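Local coordinates for biliverdin reductase (Synechocystis sp., PDB 5B3V), which probably reduces biliverdin IX alpha to bilirubin with NADPH as the hydride donor, and binds NADP and biliverdin in this structure, at residues Gly17-Gly22 and Ser42-Ser47; Leu128-Ile133 and Val306-Ser311; Arg218-Thr223 and Tyr238-Val243. All blocks are in the same frame, centred on the assembly; numbering follows the deposited sequence.

Contact 1: residues Gly17-Gly22 and Ser42-Ser47. With NAP (NADP nicotinamide-adenine-dinucleotide phosphate), chain E.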
# COMPACT_ATOMS: atom_id res chain seq x y z
N GLY A 17 5.29 3.80 -18.89
CA GLY A 17 6.64 3.67 -18.38
C GLY A 17 6.57 3.26 -16.92
O GLY A 17 5.78 3.80 -16.15
N ILE A 18 7.39 2.28 -16.56
CA ILE A 18 7.37 1.69 -15.22
C ILE A 18 8.61 2.15 -14.46
O ILE A 18 9.73 2.08 -14.98
CB ILE A 18 7.30 0.15 -15.29
CG1 ILE A 18 5.87 -0.31 -15.60
CG2 ILE A 18 7.80 -0.47 -13.99
CD1 ILE A 18 5.70 -1.82 -15.62
N VAL A 19 8.41 2.64 -13.25
CA VAL A 19 9.51 3.13 -12.42
C VAL A 19 9.74 2.09 -11.33
O VAL A 19 8.96 1.99 -10.37
CB VAL A 19 9.22 4.52 -11.84
CG1 VAL A 19 10.30 4.90 -10.84
CG2 VAL A 19 9.15 5.55 -12.96
N GLY A 20 10.82 1.33 -11.47
CA GLY A 20 11.10 0.22 -10.57
C GLY A 20 11.19 -1.10 -11.31
O GLY A 20 10.64 -1.24 -12.41
N THR A 21 11.89 -2.08 -10.73
CA THR A 21 12.02 -3.40 -11.34
C THR A 21 11.75 -4.53 -10.35
O THR A 21 12.05 -5.69 -10.66
CB THR A 21 13.41 -3.60 -11.96
OG1 THR A 21 14.42 -3.43 -10.95
CG2 THR A 21 13.65 -2.60 -13.08
N GLY A 22 11.21 -4.23 -9.17
CA GLY A 22 10.99 -5.23 -8.15
C GLY A 22 9.73 -6.04 -8.37
O GLY A 22 9.18 -6.10 -9.47
N SER A 42 8.72 1.96 -21.60
CA SER A 42 10.02 2.16 -20.99
C SER A 42 9.96 1.72 -19.53
O SER A 42 8.90 1.37 -19.00
CB SER A 42 10.47 3.62 -21.12
OG SER A 42 9.51 4.50 -20.57
N PHE A 43 11.12 1.74 -18.87
CA PHE A 43 11.22 1.43 -17.46
C PHE A 43 12.53 1.98 -16.92
O PHE A 43 13.48 2.22 -17.68
CB PHE A 43 11.13 -0.08 -17.20
CG PHE A 43 12.43 -0.81 -17.36
CD1 PHE A 43 13.23 -1.08 -16.27
CD2 PHE A 43 12.85 -1.24 -18.61
CE1 PHE A 43 14.43 -1.76 -16.42
CE2 PHE A 43 14.04 -1.92 -18.77
CZ PHE A 43 14.83 -2.18 -17.67
N TRP A 44 12.57 2.20 -15.61
CA TRP A 44 13.77 2.68 -14.93
C TRP A 44 14.01 1.84 -13.68
O TRP A 44 13.06 1.47 -12.99
CB TRP A 44 13.65 4.17 -14.57
CG TRP A 44 14.79 4.68 -13.76
CD1 TRP A 44 16.02 5.05 -14.21
CD2 TRP A 44 14.80 4.90 -12.34
NE1 TRP A 44 16.80 5.47 -13.16
CE2 TRP A 44 16.07 5.40 -12.01
CE3 TRP A 44 13.85 4.73 -11.33
CZ2 TRP A 44 16.43 5.72 -10.70
CZ3 TRP A 44 14.20 5.04 -10.03
CH2 TRP A 44 15.48 5.53 -9.73
N GLY A 45 15.28 1.56 -13.40
CA GLY A 45 15.62 0.71 -12.27
C GLY A 45 16.74 1.24 -11.40
O GLY A 45 16.94 2.46 -11.28
N ASN A 46 17.40 0.35 -10.69
CA ASN A 46 18.44 0.69 -9.76
C ASN A 46 19.73 -0.07 -9.98
O ASN A 46 20.58 0.44 -10.59
CB ASN A 46 17.87 0.57 -8.34
CG ASN A 46 18.87 0.86 -7.28
OD1 ASN A 46 19.22 -0.00 -6.52
ND2 ASN A 46 19.29 2.07 -7.20
N SER A 47 19.88 -1.27 -9.45
CA SER A 47 21.05 -2.11 -9.68
C SER A 47 21.12 -2.50 -11.15
O SER A 47 20.10 -2.63 -11.83
CB SER A 47 21.01 -3.35 -8.79
OG SER A 47 20.26 -4.40 -9.40
PA NAP E . 11.15 -4.40 -4.36
O1A NAP E . 10.78 -5.71 -4.93
O2A NAP E . 12.30 -4.31 -3.45
O5B NAP E . 11.41 -3.40 -5.60
C5B NAP E . 12.00 -2.10 -5.53
C4B NAP E . 12.63 -1.66 -6.88
O4B NAP E . 13.50 -1.02 -5.88
C3B NAP E . 13.87 -2.14 -7.70
O3B NAP E . 14.02 -1.33 -8.87
C2B NAP E . 14.88 -1.84 -6.65
O2B NAP E . 16.29 -1.93 -7.02
C1B NAP E . 14.51 -0.36 -6.60
N9A NAP E . 15.36 0.29 -5.60
C8A NAP E . 15.87 -0.31 -4.53
N7A NAP E . 16.63 0.58 -3.89
C5A NAP E . 16.62 1.71 -4.59
C6A NAP E . 17.22 2.88 -4.36
N6A NAP E . 17.96 2.95 -3.26
N1A NAP E . 17.09 3.92 -5.20
C2A NAP E . 16.29 3.77 -6.33
N3A NAP E . 15.67 2.53 -6.55
C4A NAP E . 15.87 1.52 -5.67
O3 NAP E . 9.87 -3.84 -3.53
PN NAP E . 8.29 -3.89 -3.87
O1N NAP E . 7.61 -4.64 -2.80
O2N NAP E . 8.12 -4.29 -5.28
O5D NAP E . 7.85 -2.34 -3.74
C5D NAP E . 7.61 -1.33 -4.72
C4D NAP E . 6.86 -0.17 -4.00
O4D NAP E . 5.94 -1.32 -3.74
C3D NAP E . 6.68 0.29 -2.52
O3D NAP E . 5.80 1.41 -2.47
C2D NAP E . 6.03 -0.92 -1.97
O2D NAP E . 5.56 -0.67 -0.64
C1D NAP E . 4.88 -0.84 -2.92
N1N NAP E . 3.96 -1.96 -2.65
C2N NAP E . 4.43 -3.27 -2.82
C3N NAP E . 3.59 -4.34 -2.57
C7N NAP E . 4.05 -5.63 -2.75
O7N NAP E . 5.23 -5.86 -3.02
N7N NAP E . 3.14 -6.58 -2.58
C4N NAP E . 2.26 -4.13 -2.20
C5N NAP E . 1.79 -2.84 -2.03
C6N NAP E . 2.63 -1.75 -2.26
P2B NAP E . 17.14 -3.21 -7.42
O1X NAP E . 18.41 -2.94 -6.73
O2X NAP E . 16.36 -4.35 -6.91
O3X NAP E . 17.21 -3.13 -8.89

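Contact 2: residues Leu128-Ile133 and Val306-Ser311. With NAP (NADP nicotinamide-adenine-dinucleotide phosphate), chain E.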
# COMPACT_ATOMS: atom_id res chain seq x y z
N LEU A 128 -4.62 10.29 -10.85
CA LEU A 128 -3.72 10.02 -9.72
C LEU A 128 -4.37 8.93 -8.89
O LEU A 128 -5.28 9.20 -8.10
CB LEU A 128 -3.47 11.28 -8.90
CG LEU A 128 -2.61 11.08 -7.65
CD1 LEU A 128 -1.27 10.47 -8.03
CD2 LEU A 128 -2.41 12.39 -6.92
N HIS A 129 -3.91 7.70 -9.07
CA HIS A 129 -4.47 6.54 -8.38
C HIS A 129 -3.39 5.88 -7.53
O HIS A 129 -2.27 5.66 -8.01
CB HIS A 129 -5.04 5.53 -9.38
CG HIS A 129 -5.32 4.19 -8.78
ND1 HIS A 129 -6.36 3.96 -7.92
CD2 HIS A 129 -4.68 3.00 -8.93
CE1 HIS A 129 -6.36 2.69 -7.55
NE2 HIS A 129 -5.35 2.08 -8.15
N VAL A 130 -3.73 5.57 -6.29
CA VAL A 130 -2.87 4.78 -5.41
C VAL A 130 -3.46 3.38 -5.31
O VAL A 130 -4.64 3.21 -5.01
CB VAL A 130 -2.74 5.42 -4.01
CG1 VAL A 130 -1.88 4.55 -3.11
CG2 VAL A 130 -2.15 6.82 -4.13
N GLU A 131 -2.62 2.38 -5.59
CA GLU A 131 -3.05 1.00 -5.48
C GLU A 131 -3.21 0.61 -4.02
O GLU A 131 -2.41 0.99 -3.16
CB GLU A 131 -2.04 0.09 -6.19
CG GLU A 131 -2.00 -1.36 -5.71
CD GLU A 131 -1.15 -1.54 -4.46
OE1 GLU A 131 -0.04 -0.98 -4.41
OE2 GLU A 131 -1.61 -2.22 -3.52
N HIS A 132 -4.26 -0.18 -3.73
CA HIS A 132 -4.52 -0.70 -2.38
C HIS A 132 -5.06 -2.12 -2.52
O HIS A 132 -6.26 -2.36 -2.45
CB HIS A 132 -5.48 0.20 -1.61
CG HIS A 132 -4.85 1.46 -1.10
ND1 HIS A 132 -4.26 1.54 0.14
CD2 HIS A 132 -4.73 2.68 -1.66
CE1 HIS A 132 -3.79 2.77 0.32
NE2 HIS A 132 -4.06 3.48 -0.76
N ILE A 133 -4.14 -3.07 -2.70
CA ILE A 133 -4.52 -4.47 -2.90
C ILE A 133 -5.01 -5.14 -1.63
O ILE A 133 -5.61 -6.22 -1.71
CB ILE A 133 -3.35 -5.29 -3.49
CG1 ILE A 133 -2.11 -5.19 -2.60
CG2 ILE A 133 -3.04 -4.83 -4.90
CD1 ILE A 133 -0.93 -6.01 -3.10
N VAL A 306 -10.97 1.91 -5.03
CA VAL A 306 -10.56 2.77 -3.94
C VAL A 306 -10.49 4.20 -4.46
O VAL A 306 -10.14 4.44 -5.62
CB VAL A 306 -9.20 2.33 -3.33
CG1 VAL A 306 -8.07 2.49 -4.35
CG2 VAL A 306 -8.89 3.10 -2.05
N ASP A 307 -10.85 5.15 -3.61
CA ASP A 307 -10.73 6.55 -3.95
C ASP A 307 -9.36 7.07 -3.53
O ASP A 307 -8.76 6.59 -2.56
CB ASP A 307 -11.83 7.38 -3.27
CG ASP A 307 -13.20 7.08 -3.81
OD1 ASP A 307 -13.29 6.56 -4.94
OD2 ASP A 307 -14.20 7.37 -3.11
N LEU A 308 -8.86 8.04 -4.29
CA LEU A 308 -7.64 8.74 -3.89
C LEU A 308 -7.85 9.43 -2.54
O LEU A 308 -6.92 9.51 -1.73
CB LEU A 308 -7.23 9.75 -4.96
CG LEU A 308 -5.99 10.57 -4.64
CD1 LEU A 308 -4.78 9.67 -4.44
CD2 LEU A 308 -5.73 11.60 -5.73
N GLU A 309 -9.06 9.93 -2.30
CA GLU A 309 -9.38 10.56 -1.02
C GLU A 309 -9.16 9.60 0.14
O GLU A 309 -8.62 9.99 1.18
CB GLU A 309 -10.83 11.05 -1.04
CG GLU A 309 -11.16 12.12 -0.02
CD GLU A 309 -10.52 13.46 -0.36
OE1 GLU A 309 -9.53 13.83 0.31
OE2 GLU A 309 -11.01 14.12 -1.29
N ALA A 310 -9.56 8.34 -0.02
CA ALA A 310 -9.37 7.36 1.04
C ALA A 310 -7.89 7.05 1.25
O ALA A 310 -7.44 6.89 2.40
CB ALA A 310 -10.15 6.09 0.73
N SER A 311 -7.12 6.96 0.16
CA SER A 311 -5.68 6.72 0.29
C SER A 311 -5.00 7.89 0.98
O SER A 311 -4.18 7.69 1.89
CB SER A 311 -5.06 6.48 -1.09
OG SER A 311 -3.69 6.14 -0.96
PA NAP E . 11.15 -4.40 -4.36
O1A NAP E . 10.78 -5.71 -4.93
O2A NAP E . 12.30 -4.31 -3.45
O5B NAP E . 11.41 -3.40 -5.60
C5B NAP E . 12.00 -2.10 -5.53
C4B NAP E . 12.63 -1.66 -6.88
O4B NAP E . 13.50 -1.02 -5.88
C3B NAP E . 13.87 -2.14 -7.70
O3B NAP E . 14.02 -1.33 -8.87
C2B NAP E . 14.88 -1.84 -6.65
O2B NAP E . 16.29 -1.93 -7.02
C1B NAP E . 14.51 -0.36 -6.60
N9A NAP E . 15.36 0.29 -5.60
C8A NAP E . 15.87 -0.31 -4.53
N7A NAP E . 16.63 0.58 -3.89
C5A NAP E . 16.62 1.71 -4.59
C6A NAP E . 17.22 2.88 -4.36
N6A NAP E . 17.96 2.95 -3.26
N1A NAP E . 17.09 3.92 -5.20
C2A NAP E . 16.29 3.77 -6.33
N3A NAP E . 15.67 2.53 -6.55
C4A NAP E . 15.87 1.52 -5.67
O3 NAP E . 9.87 -3.84 -3.53
PN NAP E . 8.29 -3.89 -3.87
O1N NAP E . 7.61 -4.64 -2.80
O2N NAP E . 8.12 -4.29 -5.28
O5D NAP E . 7.85 -2.34 -3.74
C5D NAP E . 7.61 -1.33 -4.72
C4D NAP E . 6.86 -0.17 -4.00
O4D NAP E . 5.94 -1.32 -3.74
C3D NAP E . 6.68 0.29 -2.52
O3D NAP E . 5.80 1.41 -2.47
C2D NAP E . 6.03 -0.92 -1.97
O2D NAP E . 5.56 -0.67 -0.64
C1D NAP E . 4.88 -0.84 -2.92
N1N NAP E . 3.96 -1.96 -2.65
C2N NAP E . 4.43 -3.27 -2.82
C3N NAP E . 3.59 -4.34 -2.57
C7N NAP E . 4.05 -5.63 -2.75
O7N NAP E . 5.23 -5.86 -3.02
N7N NAP E . 3.14 -6.58 -2.58
C4N NAP E . 2.26 -4.13 -2.20
C5N NAP E . 1.79 -2.84 -2.03
C6N NAP E . 2.63 -1.75 -2.26
P2B NAP E . 17.14 -3.21 -7.42
O1X NAP E . 18.41 -2.94 -6.73
O2X NAP E . 16.36 -4.35 -6.91
O3X NAP E . 17.21 -3.13 -8.89
O HOH W 1 -7.78 5.51 -6.42

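Contact 3: residues Arg218-Thr223 and Tyr238-Val243. With BLA (biliverdine IX alpha), chain F.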
# COMPACT_ATOMS: atom_id res chain seq x y z
N ARG A 218 17.69 -3.18 12.17
CA ARG A 218 17.48 -4.61 12.09
C ARG A 218 16.06 -5.01 12.48
O ARG A 218 15.62 -6.11 12.13
CB ARG A 218 18.50 -5.35 12.96
CG ARG A 218 18.57 -4.87 14.40
CD ARG A 218 19.88 -5.30 15.06
NE ARG A 218 19.81 -5.26 16.51
CZ ARG A 218 19.48 -6.31 17.27
NH1 ARG A 218 19.19 -7.47 16.71
NH2 ARG A 218 19.45 -6.19 18.59
N ALA A 219 15.34 -4.14 13.19
CA ALA A 219 13.96 -4.42 13.58
C ALA A 219 13.26 -3.12 13.96
O ALA A 219 13.90 -2.12 14.28
CB ALA A 219 13.90 -5.42 14.74
N CYS A 220 11.93 -3.17 13.91
CA CYS A 220 11.10 -2.05 14.33
C CYS A 220 9.78 -2.60 14.85
O CYS A 220 9.24 -3.58 14.34
CB CYS A 220 10.85 -1.05 13.19
SG CYS A 220 9.90 -1.69 11.79
N LEU A 221 9.27 -1.95 15.90
CA LEU A 221 7.94 -2.20 16.43
C LEU A 221 7.18 -0.88 16.40
O LEU A 221 7.61 0.10 17.02
CB LEU A 221 8.00 -2.76 17.85
CG LEU A 221 6.67 -3.01 18.58
CD1 LEU A 221 5.86 -4.11 17.92
CD2 LEU A 221 6.93 -3.32 20.04
N ALA A 222 6.08 -0.85 15.66
CA ALA A 222 5.22 0.32 15.56
C ALA A 222 3.82 -0.06 16.01
O ALA A 222 3.22 -0.99 15.46
CB ALA A 222 5.19 0.86 14.13
N THR A 223 3.31 0.66 17.00
CA THR A 223 1.97 0.45 17.52
C THR A 223 1.19 1.75 17.44
O THR A 223 1.70 2.81 17.85
CB THR A 223 2.01 -0.04 18.97
OG1 THR A 223 2.69 0.92 19.78
CG2 THR A 223 2.73 -1.37 19.07
N TYR A 238 2.49 -3.32 14.10
CA TYR A 238 3.36 -3.66 12.98
C TYR A 238 4.76 -3.88 13.52
O TYR A 238 5.33 -3.00 14.18
CB TYR A 238 3.36 -2.55 11.92
CG TYR A 238 4.39 -2.75 10.82
CD1 TYR A 238 5.69 -2.27 10.95
CD2 TYR A 238 4.05 -3.40 9.64
CE1 TYR A 238 6.62 -2.44 9.95
CE2 TYR A 238 4.98 -3.57 8.63
CZ TYR A 238 6.26 -3.09 8.79
OH TYR A 238 7.19 -3.27 7.79
N GLY A 239 5.32 -5.05 13.23
CA GLY A 239 6.66 -5.38 13.68
C GLY A 239 7.33 -6.30 12.69
O GLY A 239 6.70 -7.17 12.09
N LYS A 240 8.64 -6.10 12.52
CA LYS A 240 9.41 -6.96 11.65
C LYS A 240 10.88 -6.84 12.03
O LYS A 240 11.30 -5.85 12.64
CB LYS A 240 9.20 -6.61 10.17
CG LYS A 240 10.12 -5.52 9.63
CD LYS A 240 9.75 -5.17 8.21
CE LYS A 240 10.62 -4.06 7.65
NZ LYS A 240 9.97 -3.38 6.50
N GLY A 241 11.64 -7.86 11.67
CA GLY A 241 13.07 -7.84 11.87
C GLY A 241 13.56 -8.91 12.83
O GLY A 241 12.89 -9.92 13.09
N GLU A 242 14.74 -8.66 13.39
CA GLU A 242 15.51 -9.71 14.05
C GLU A 242 15.00 -10.07 15.44
O GLU A 242 15.26 -11.19 15.90
CB GLU A 242 16.98 -9.28 14.15
CG GLU A 242 17.73 -9.31 12.82
CD GLU A 242 19.13 -8.73 12.93
OE1 GLU A 242 19.54 -8.36 14.05
OE2 GLU A 242 19.82 -8.63 11.89
N VAL A 243 14.29 -9.17 16.13
CA VAL A 243 13.90 -9.44 17.51
C VAL A 243 12.57 -10.17 17.62
O VAL A 243 12.12 -10.44 18.74
CB VAL A 243 13.82 -8.15 18.35
CG1 VAL A 243 15.18 -7.49 18.43
CG2 VAL A 243 12.78 -7.21 17.77
CHA BLA F . 3.77 -8.92 3.03
NA BLA F . 5.64 -10.48 3.77
C1A BLA F . 5.21 -9.24 3.53
C2A BLA F . 6.20 -8.34 3.81
C3A BLA F . 7.23 -9.08 4.22
C4A BLA F . 6.90 -10.35 4.17
CMA BLA F . 8.64 -8.71 4.67
CAA BLA F . 6.05 -6.78 3.68
CBA BLA F . 7.22 -5.79 3.33
CGA BLA F . 8.46 -5.55 4.23
O1A BLA F . 8.32 -4.78 5.20
O2A BLA F . 9.55 -6.03 3.84
CHB BLA F . 7.92 -11.39 4.61
NB BLA F . 6.76 -13.49 3.72
C1B BLA F . 7.85 -12.77 3.98
C2B BLA F . 8.94 -13.44 3.66
C3B BLA F . 8.55 -14.61 3.14
C4B BLA F . 7.22 -14.63 3.20
CMB BLA F . 10.34 -12.82 3.86
OB BLA F . 6.39 -15.63 2.79
CAB BLA F . 9.24 -15.66 2.66
CBB BLA F . 10.77 -15.68 2.62
NC BLA F . 4.29 -13.94 0.81
C1C BLA F . 5.00 -14.89 0.19
C2C BLA F . 4.17 -15.76 -0.35
C3C BLA F . 2.92 -15.39 -0.09
C4C BLA F . 3.01 -14.25 0.64
CMC BLA F . 4.56 -17.01 -1.16
OC BLA F . 6.36 -14.90 0.16
CAC BLA F . 1.89 -16.13 -0.54
CBC BLA F . 0.44 -15.74 -0.28
CHD BLA F . 1.85 -13.41 1.21
ND BLA F . 3.20 -11.23 1.94
C1D BLA F . 2.14 -12.05 1.90
C2D BLA F . 1.16 -11.50 2.58
C3D BLA F . 1.57 -10.37 3.10
C4D BLA F . 2.85 -10.16 2.70
CMD BLA F . -0.23 -12.12 2.77
CAD BLA F . 0.52 -9.57 3.92
CBD BLA F . 0.92 -8.42 4.86
CGD BLA F . 1.81 -8.82 6.03
O1D BLA F . 1.69 -9.98 6.47
O2D BLA F . 2.51 -7.91 6.51

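Contact 1: residues Gly17-Gly22 and Ser42-Ser47
Ile18 and Trp44 tie two parallel strands together, 17-19 and 42-44, whose axes come within 4.4 Å at an angle of 11°. The backbone ladder consists of three bonds: Ile18 N donates a hydrogen bond to Ser42 O (3.0 Å), Ile18 O accepts from Trp44 N, and Gly20 N reaches Trp44 O. The last of these carries the pairing one residue past strand 17-19, into the turn that receives the cofactor.

Apolar contacts occupy both faces. On the face of Val19 and Trp44, CG1 of Val19 meets the indole at its edge, near the ring plane, 3.6 Å from CE3. On the face of Ile18 and Phe43, the methyl CG2 of Thr21 reaches CE1 of the Phe43 ring at 3.5 Å.

Polar contacts to NADP come from the two loops. Thr21 grips the ribose hydroxyl O3B twice, through its backbone N (2.9 Å) and through OG1 (3.0 Å); chi1 of 58° places OG1 against O3B and CG2 against Phe43. Gly20, with a positive phi of 121°, and Gly22, whose CA lies against O5B, fit the glycine-rich Rossmann turn GxGxxA. Ser47 offers two weak bonds, from N and OG, to O3X of the 2'-phosphate, the group that distinguishes NADP from NAD. The same OG caps Asn50 N at the start of helix 48-58. The phosphate thus sits by the N-terminal end of that helix, whose dipole may favour its charge.

Helix 23-34 is the crossover of this beta-alpha-beta unit and packs on Ile18 through Ala25 and Ala29. Helix 48-58 lies beside Phe43, Leu69 of helix 66-71 touches Val19 and Trp44, and strand 77-80 bonds the other edge of strand 14-19.

Contact 2: residues Leu128-Ile133 and Val306-Ser311
Ser311 swings OG opposite its own backbone N (chi1 -175°), while His132 turns its ring to the side of the backbone N (chi1 -76°), and the two polar ends meet. NE2 of His132 and OG of Ser311 are 2.7 Å apart, with the hydroxyl in the plane of the imidazole and the bond nearly straight at 169°; either could be the donor. The other ring nitrogen, ND1, is bonded to Glu134 OE2, which fixes the ring's rotation from both sides.

Beside this bond the contact is mostly apolar. Leu308 lays CD2 on Leu128 CD2 (3.6 Å) and on Leu128 O (3.4 Å), the side chains crossing obliquely, and sets CD1 on Val130 CG2 (3.9 Å). Val306 CG1 approaches His129 CE1 at 3.6 Å. A water joins His129 ND1 (2.6 Å) to Val306 O, to which it donates, and Asp290 takes His129 NE2.

Thus the edge strand 128-131 of the Rossmann sheet receives the first turn of helix 308-324, from the C-terminal alpha/beta part of the chain. Strand 100-104 lines its other side, helix 111-124 touches Leu128 and Leu308, and helix 286-300 lies against His129 and Ile133.

Contact 3: residues Arg218-Thr223 and Tyr238-Val243
Cys220 SG lies at the edge of the Tyr238 ring, 3.8 Å from CE1; the line from SG to the ring centroid is 79° off the ring normal. Next to it, Lys240 sends NZ to the propionate oxygen O1A of a biliverdin, 2.5 Å away, and to Tyr238 OH at 3.1 Å; its chain is extended beyond CG, which carries the ammonium clear of the strand. Thr172 O is a further acceptor for NZ, and Tyr173 makes a cation-pi contact with Lys240.

Behind these groups, in the beta hairpin of strands 217-228 and 233-241, the segments 219-223 and 238-241 run antiparallel at 177°. Cys220 with Lys240 and Ala222 with Tyr238 are hydrogen-bonded pairs; Ala222 N to Tyr238 O, for example, is 2.7 Å. This register puts all four on one face, where Tyr238 and Lys240 reach the bilin and helix 181-184 packs on Cys220 and Ala222.

At the far end, Arg218 NH1 and Glu242 OE1 form a salt bridge of 2.8 Å, the oxygen near the guanidinium plane but the two flat groups turned 53° apart. Glu242 N also binds Arg218 O. Further out, Glu242 OE2 accepts from Ala167 N, while Arg218 and Ala219 both face Trp209 of strand 199-210 in a classic beta bulge.

Contacts 1 and 2 both reach the same parallel sheet and touch the same NADP, yet their centres are 22 Å apart and their nearest atoms about 11 Å. Contact 1 takes the adenosine ribose and 2'-phosphate; contact 2 reaches the nicotinamide, where Ile133 CD1 lies 3.8 Å from C4N of NADP and Ile133 also touches a biliverdin. Contact 3 lies in the C-terminal alpha/beta domain, 28 Å from contact 1 and 26 Å from contact 2 between centres, although both its segments fall between those of contact 2 in sequence. It meets a biliverdin propionate, and the side chain of Lys240 remains about 9 Å from NADP. None of the three contacts touches another.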